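Local coordinates for oxidoreductase (Azotobacter vinelandii, PDB 7D5M) that binds NAD+ in a Rossmann-fold domain and, as a homologue of inositol dehydrogenase, probably oxidises a sugar-like or polyol substrate, at the interface of chains A and B and the interface of chains A and C. Sequence-based numbering; all coordinates share one arbitrary frame. Chains: chain A/B/C, Oxidoreductase.

Contact 1: the interface of chains A and B. Residues chain A 227, 229, 231, 233, 245; chain B 247, 255, 386.
Sheet-to-sheet packing between the C-terminal alpha/beta domains of two subunits, typical of the GFO/IDH/MocA oxidoreductase family, joins chains A and B here and probably helps hold the dimer within the tetramer. B:Leu247 and B:Met255, on strands 243-250 and 255-261, press their side chains against strands 223-231 and 243-250 of chain A. The two methyls of B:Leu247 part company: CD1 lies over one face of the A:Tyr245 ring, 3.9 Å from its centroid and displaced toward the rim, while CD2 meets A:Ser229 CB at 3.7 Å. With CG anti to the backbone N (chi1 -173°), the forked end of this leucine points across the interface. B:Met255 is folded rather than extended, and its bends at chi2 and chi3 carry the terminal CE methyl to A:Ser229 OG, 3.5 Å away. B:Met255 CG packs against the amide carbon CD of A:Gln231 at 3.7 Å. Along the phenol, B:Met255 runs antiparallel to A:Tyr245, its CB 3.8 Å from the hydroxyl OH. The A:Gln231 amide lies against the thioether; its CB, in turn, covers part of one face of the A:Phe233 ring, whose CZ reaches B:Met255 CG at 4.1 Å.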
loop_
_atom_site.group_PDB
_atom_site.type_symbol
_atom_site.label_atom_id
_atom_site.label_comp_id
_atom_site.label_asym_id
_atom_site.label_seq_id
_atom_site.Cartn_x
_atom_site.Cartn_y
_atom_site.Cartn_z
ATOM N N MET A 227 -18.893 24.749 -11.582
ATOM C CA MET A 227 -18.194 25.072 -12.839
ATOM C C MET A 227 -17.541 23.794 -13.351
ATOM O O MET A 227 -17.191 22.900 -12.535
ATOM C CB MET A 227 -17.150 26.167 -12.641
ATOM C CG MET A 227 -16.272 25.938 -11.445
ATOM S SD MET A 227 -14.722 26.817 -11.640
ATOM C CE MET A 227 -14.111 26.021 -13.130
ATOM N N SER A 229 -14.629 22.571 -16.387
ATOM C CA SER A 229 -13.637 22.727 -17.464
ATOM C C SER A 229 -13.365 21.338 -18.050
ATOM O O SER A 229 -12.995 20.435 -17.280
ATOM C CB SER A 229 -12.409 23.397 -16.924
ATOM O OG SER A 229 -11.302 23.117 -17.745
ATOM N N GLN A 231 -11.890 18.835 -21.524
ATOM C CA GLN A 231 -10.896 18.753 -22.616
ATOM C C GLN A 231 -11.153 17.501 -23.451
ATOM O O GLN A 231 -11.630 16.480 -22.908
ATOM C CB GLN A 231 -9.473 18.741 -22.055
ATOM C CG GLN A 231 -9.174 19.894 -21.108
ATOM C CD GLN A 231 -9.693 19.666 -19.710
ATOM O OE1 GLN A 231 -9.603 18.563 -19.174
ATOM N NE2 GLN A 231 -10.209 20.721 -19.097
ATOM N N PHE A 233 -8.460 15.533 -25.188
ATOM C CA PHE A 233 -6.997 15.352 -25.390
ATOM C C PHE A 233 -6.761 14.527 -26.655
ATOM O O PHE A 233 -5.811 14.822 -27.400
ATOM C CB PHE A 233 -6.341 14.774 -24.141
ATOM C CG PHE A 233 -6.122 15.796 -23.055
ATOM C CD1 PHE A 233 -5.194 16.820 -23.216
ATOM C CD2 PHE A 233 -6.843 15.746 -21.874
ATOM C CE1 PHE A 233 -4.993 17.760 -22.219
ATOM C CE2 PHE A 233 -6.653 16.699 -20.884
ATOM C CZ PHE A 233 -5.720 17.700 -21.051
ATOM N N TYR A 245 -12.825 18.547 -15.096
ATOM C CA TYR A 245 -12.792 19.016 -13.697
ATOM C C TYR A 245 -14.117 19.695 -13.400
ATOM O O TYR A 245 -14.435 20.706 -14.057
ATOM C CB TYR A 245 -11.641 19.995 -13.472
ATOM C CG TYR A 245 -10.329 19.442 -13.943
ATOM C CD1 TYR A 245 -9.574 18.623 -13.120
ATOM C CD2 TYR A 245 -9.860 19.707 -15.221
ATOM C CE1 TYR A 245 -8.374 18.089 -13.554
ATOM C CE2 TYR A 245 -8.671 19.171 -15.671
ATOM C CZ TYR A 245 -7.920 18.369 -14.831
ATOM O OH TYR A 245 -6.749 17.829 -15.277
ATOM N N LEU B 247 -7.054 25.736 -10.663
ATOM C CA LEU B 247 -7.091 25.091 -11.987
ATOM C C LEU B 247 -6.346 25.990 -12.977
ATOM O O LEU B 247 -6.568 27.235 -12.981
ATOM C CB LEU B 247 -8.546 24.854 -12.391
ATOM C CG LEU B 247 -8.736 24.046 -13.670
ATOM C CD1 LEU B 247 -8.201 22.629 -13.516
ATOM C CD2 LEU B 247 -10.205 24.009 -14.055
ATOM N N MET B 255 -3.393 20.775 -18.786
ATOM C CA MET B 255 -4.122 21.330 -17.618
ATOM C C MET B 255 -3.331 21.042 -16.344
ATOM O O MET B 255 -2.659 19.999 -16.273
ATOM C CB MET B 255 -5.521 20.719 -17.490
ATOM C CG MET B 255 -6.411 20.978 -18.693
ATOM S SD MET B 255 -6.722 22.747 -18.977
ATOM C CE MET B 255 -7.821 23.135 -17.621
ATOM N N TRP B 386 -11.458 32.889 -14.276
ATOM C CA TRP B 386 -10.199 32.775 -15.053
ATOM C C TRP B 386 -9.513 34.142 -15.099
ATOM O O TRP B 386 -10.197 35.145 -15.394
ATOM C CB TRP B 386 -10.454 32.243 -16.458
ATOM C CG TRP B 386 -10.879 30.810 -16.470
ATOM C CD1 TRP B 386 -12.148 30.328 -16.580
ATOM C CD2 TRP B 386 -10.023 29.664 -16.321
ATOM N NE1 TRP B 386 -12.142 28.960 -16.528
ATOM C CE2 TRP B 386 -10.852 28.523 -16.371
ATOM C CE3 TRP B 386 -8.645 29.492 -16.157
ATOM C CZ2 TRP B 386 -10.342 27.228 -16.276
ATOM C CZ3 TRP B 386 -8.143 28.214 -16.056
ATOM C CH2 TRP B 386 -8.980 27.099 -16.119
#

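Contact 2: the interface of chains A and B. Residues chain A 259, 264-265, 267; chain B 274, 276, 281.
The loop following strand 255-261 of chain A meets strands 271-277 and 280-285 of chain B, within the C-terminal domains that GFO/IDH/MocA enzymes commonly use for oligomerisation. A:Asn264 receives the guanidinium of B:Arg274 on its side-chain carbonyl oxygen. B:Arg274 approaches side-on, with NE at 2.9 Å and NH2 at 3.2 Å from the same A:Asn264 OD1. The two bonds differ in quality: NE lies in the amide plane on a lone pair, whereas NH2 sits above that plane and makes a more bent bond, 136° at its hydrogen. A:Asn264 OD1 lies at the edge of the guanidinium and in its plane, yet the two flat groups stand almost perpendicular, 87° apart. An arginine chain extended from CG to NE carries the head across the interface, and B:Ser281 CB packs over one of its faces. The positive charge would probably polarise the asparagine carbonyl. B:Ile276 fills in beside the polar pair: its CD1 touches the A:Trp259 indole at CH2, 3.7 Å away, and its CG2 lies 3.9 Å from A:Asn264 CA. The hydroxyl OG of B:Ser281 donates to the backbone O of A:Ala265 at 2.7 Å, in the carbonyl plane and on a lone pair.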
loop_
_atom_site.group_PDB
_atom_site.type_symbol
_atom_site.label_atom_id
_atom_site.label_comp_id
_atom_site.label_asym_id
_atom_site.label_seq_id
_atom_site.Cartn_x
_atom_site.Cartn_y
_atom_site.Cartn_z
ATOM N N TRP A 259 -13.074 14.760 -10.601
ATOM C CA TRP A 259 -12.153 14.545 -11.737
ATOM C C TRP A 259 -12.646 13.337 -12.536
ATOM O O TRP A 259 -12.619 12.216 -12.001
ATOM C CB TRP A 259 -10.708 14.391 -11.251
ATOM C CG TRP A 259 -9.763 14.077 -12.363
ATOM C CD1 TRP A 259 -9.836 14.512 -13.655
ATOM C CD2 TRP A 259 -8.587 13.254 -12.284
ATOM N NE1 TRP A 259 -8.792 14.012 -14.388
ATOM C CE2 TRP A 259 -8.010 13.238 -13.570
ATOM C CE3 TRP A 259 -7.960 12.550 -11.248
ATOM C CZ2 TRP A 259 -6.837 12.537 -13.840
ATOM C CZ3 TRP A 259 -6.802 11.858 -11.514
ATOM C CH2 TRP A 259 -6.248 11.853 -12.798
ATOM N N ASN A 264 -6.180 9.087 -18.016
ATOM C CA ASN A 264 -5.232 9.025 -16.879
ATOM C C ASN A 264 -4.311 7.819 -17.094
ATOM O O ASN A 264 -4.531 6.755 -16.471
ATOM C CB ASN A 264 -5.972 8.991 -15.547
ATOM C CG ASN A 264 -5.018 8.937 -14.381
ATOM O OD1 ASN A 264 -3.845 9.283 -14.526
ATOM N ND2 ASN A 264 -5.525 8.500 -13.236
ATOM N N ALA A 265 -3.319 7.973 -17.972
ATOM C CA ALA A 265 -2.453 6.882 -18.455
ATOM C C ALA A 265 -1.934 6.072 -17.262
ATOM O O ALA A 265 -1.419 6.686 -16.321
ATOM C CB ALA A 265 -1.325 7.446 -19.286
ATOM N N SER A 267 -3.649 4.265 -15.083
ATOM C CA SER A 267 -4.708 4.015 -14.073
ATOM C C SER A 267 -5.612 2.876 -14.558
ATOM O O SER A 267 -6.161 2.965 -15.663
ATOM C CB SER A 267 -5.515 5.243 -13.762
ATOM O OG SER A 267 -6.567 4.909 -12.854
ATOM N N ARG B 274 1.324 14.154 -9.693
ATOM C CA ARG B 274 1.131 13.145 -10.756
ATOM C C ARG B 274 1.226 13.891 -12.080
ATOM O O ARG B 274 0.460 14.846 -12.281
ATOM C CB ARG B 274 -0.210 12.424 -10.613
ATOM C CG ARG B 274 -0.432 11.332 -11.648
ATOM C CD ARG B 274 -1.755 10.606 -11.462
ATOM N NE ARG B 274 -1.922 9.520 -12.411
ATOM C CZ ARG B 274 -1.427 8.295 -12.283
ATOM N NH1 ARG B 274 -0.710 7.943 -11.224
ATOM N NH2 ARG B 274 -1.658 7.403 -13.229
ATOM N N ILE B 276 0.736 13.366 -16.029
ATOM C CA ILE B 276 0.003 12.423 -16.910
ATOM C C ILE B 276 0.284 12.800 -18.363
ATOM O O ILE B 276 -0.063 13.919 -18.768
ATOM C CB ILE B 276 -1.502 12.438 -16.590
ATOM C CG1 ILE B 276 -1.738 12.191 -15.096
ATOM C CG2 ILE B 276 -2.225 11.433 -17.478
ATOM C CD1 ILE B 276 -3.093 12.576 -14.607
ATOM N N SER B 281 2.064 7.856 -16.990
ATOM C CA SER B 281 2.061 8.807 -15.857
ATOM C C SER B 281 3.224 8.495 -14.916
ATOM O O SER B 281 3.694 7.354 -14.879
ATOM C CB SER B 281 0.757 8.776 -15.112
ATOM O OG SER B 281 -0.325 9.136 -15.957
#

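Contact 3: the interface of chains A and C. Residues chain A 4-6, 37; chain C 58-60.
In this part of a two-fold symmetric A-C interface, which may help build the four-chain assembly, C:Gln59, the last residue of helix 50-59 in the NAD-binding Rossmann-fold region, fits its backbone carbonyl against the N-terminal segment of chain A, with A:Lys6 and C:Leu60 supplying much of the remaining buried surface. C:Gln59 O accepts from both the backbone N of A:Lys6 at 2.9 Å, tilted 26° from the carbonyl plane, and the amide NE2 of A:Gln37 at 3.0 Å, in that plane and on a lone pair. A:Gln37 NE2 also donates to A:Gly4 O within its own chain, at 3.2 Å, so the amide ties the N-terminal segment to the partner's helix end. Replacing A:Gln37 with an alanine would probably leave C:Gln59 O with one donor fewer and the A:Gly4 carbonyl without this mate, letting the N-terminal segment shift. The side chains of A:Lys6 and C:Gln59 cross nearly at right angles, with A:Lys6 CG 3.5 Å from C:Gln59 OE1. A bend at chi2 (-42°) brings C:Gln59 OE1 round to water 1, 2.5 Å away, which also contacts A:Lys6 O at 2.7 Å. C:Leu60 places its CD2 methyl 3.6 Å from A:Gly4 O, and C:Gln59 CB rests against A:Ser5 CB.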
loop_
_atom_site.group_PDB
_atom_site.type_symbol
_atom_site.label_atom_id
_atom_site.label_comp_id
_atom_site.label_asym_id
_atom_site.label_seq_id
_atom_site.Cartn_x
_atom_site.Cartn_y
_atom_site.Cartn_z
ATOM N N GLY A 4 -28.878 -17.233 0.301
ATOM C CA GLY A 4 -29.522 -17.640 -0.963
ATOM C C GLY A 4 -31.000 -17.946 -0.801
ATOM O O GLY A 4 -31.644 -18.328 -1.794
ATOM N N SER A 5 -31.540 -17.791 0.403
ATOM C CA SER A 5 -32.978 -18.002 0.685
ATOM C C SER A 5 -33.773 -16.983 -0.136
ATOM O O SER A 5 -33.291 -15.828 -0.320
ATOM C CB SER A 5 -33.251 -17.914 2.157
ATOM O OG SER A 5 -33.009 -16.601 2.612
ATOM N N LYS A 6 -34.943 -17.369 -0.634
ATOM C CA LYS A 6 -35.734 -16.454 -1.493
ATOM C C LYS A 6 -36.169 -15.233 -0.674
ATOM O O LYS A 6 -36.426 -15.349 0.535
ATOM C CB LYS A 6 -36.911 -17.176 -2.146
ATOM C CG LYS A 6 -37.998 -17.663 -1.211
ATOM C CD LYS A 6 -39.156 -18.306 -1.973
ATOM C CE LYS A 6 -38.765 -19.575 -2.696
ATOM N NZ LYS A 6 -39.792 -19.974 -3.686
ATOM N N GLN A 37 -32.388 -16.383 -6.839
ATOM C CA GLN A 37 -33.810 -16.546 -7.229
ATOM C C GLN A 37 -34.485 -15.169 -7.358
ATOM O O GLN A 37 -35.705 -15.096 -7.092
ATOM C CB GLN A 37 -34.553 -17.395 -6.185
ATOM C CG GLN A 37 -33.825 -18.672 -5.764
ATOM C CD GLN A 37 -34.604 -19.453 -4.730
ATOM O OE1 GLN A 37 -35.584 -20.121 -5.047
ATOM N NE2 GLN A 37 -34.183 -19.365 -3.476
ATOM N N VAL C 58 -36.570 -25.631 1.176
ATOM C CA VAL C 58 -37.790 -25.015 0.569
ATOM C C VAL C 58 -37.498 -23.543 0.255
ATOM O O VAL C 58 -37.875 -23.099 -0.861
ATOM C CB VAL C 58 -39.037 -25.191 1.454
ATOM C CG1 VAL C 58 -40.191 -24.301 1.004
ATOM C CG2 VAL C 58 -39.461 -26.655 1.481
ATOM N N GLN C 59 -36.787 -22.836 1.139
ATOM C CA GLN C 59 -36.439 -21.406 0.909
ATOM C C GLN C 59 -35.401 -21.295 -0.218
ATOM O O GLN C 59 -35.310 -20.203 -0.827
ATOM C CB GLN C 59 -36.018 -20.731 2.216
ATOM C CG GLN C 59 -37.164 -20.576 3.216
ATOM C CD GLN C 59 -38.474 -20.135 2.592
ATOM O OE1 GLN C 59 -38.557 -19.103 1.922
ATOM N NE2 GLN C 59 -39.527 -20.917 2.804
ATOM N N LEU C 60 -34.666 -22.375 -0.509
ATOM C CA LEU C 60 -33.731 -22.461 -1.662
ATOM C C LEU C 60 -34.458 -22.891 -2.940
ATOM O O LEU C 60 -33.772 -22.989 -3.982
ATOM C CB LEU C 60 -32.597 -23.442 -1.348
ATOM C CG LEU C 60 -31.604 -23.011 -0.276
ATOM C CD1 LEU C 60 -30.550 -24.090 -0.070
ATOM C CD2 LEU C 60 -30.933 -21.688 -0.624
HETATM O O HOH W 1 -36.874 -17.355 2.282
#

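Contacts 1 and 2 belong to one A-B interface, the centres of their C-alpha atoms about 15 Å apart, and strand 255-261 contributes to both: from chain B in contact 1 and from chain A in contact 2. Because that interface is two-fold symmetric, each patch recurs with the chains exchanged. The C-alpha centre of contact 3 lies about 51 Å from that of contact 1 and about 45 Å from that of contact 2, and this contact uses the N-terminal segment and the Rossmann-fold region rather than the C-terminal strands. Chain A thus meets two different partners through separate surfaces, consistent with the deposited four-chain assembly.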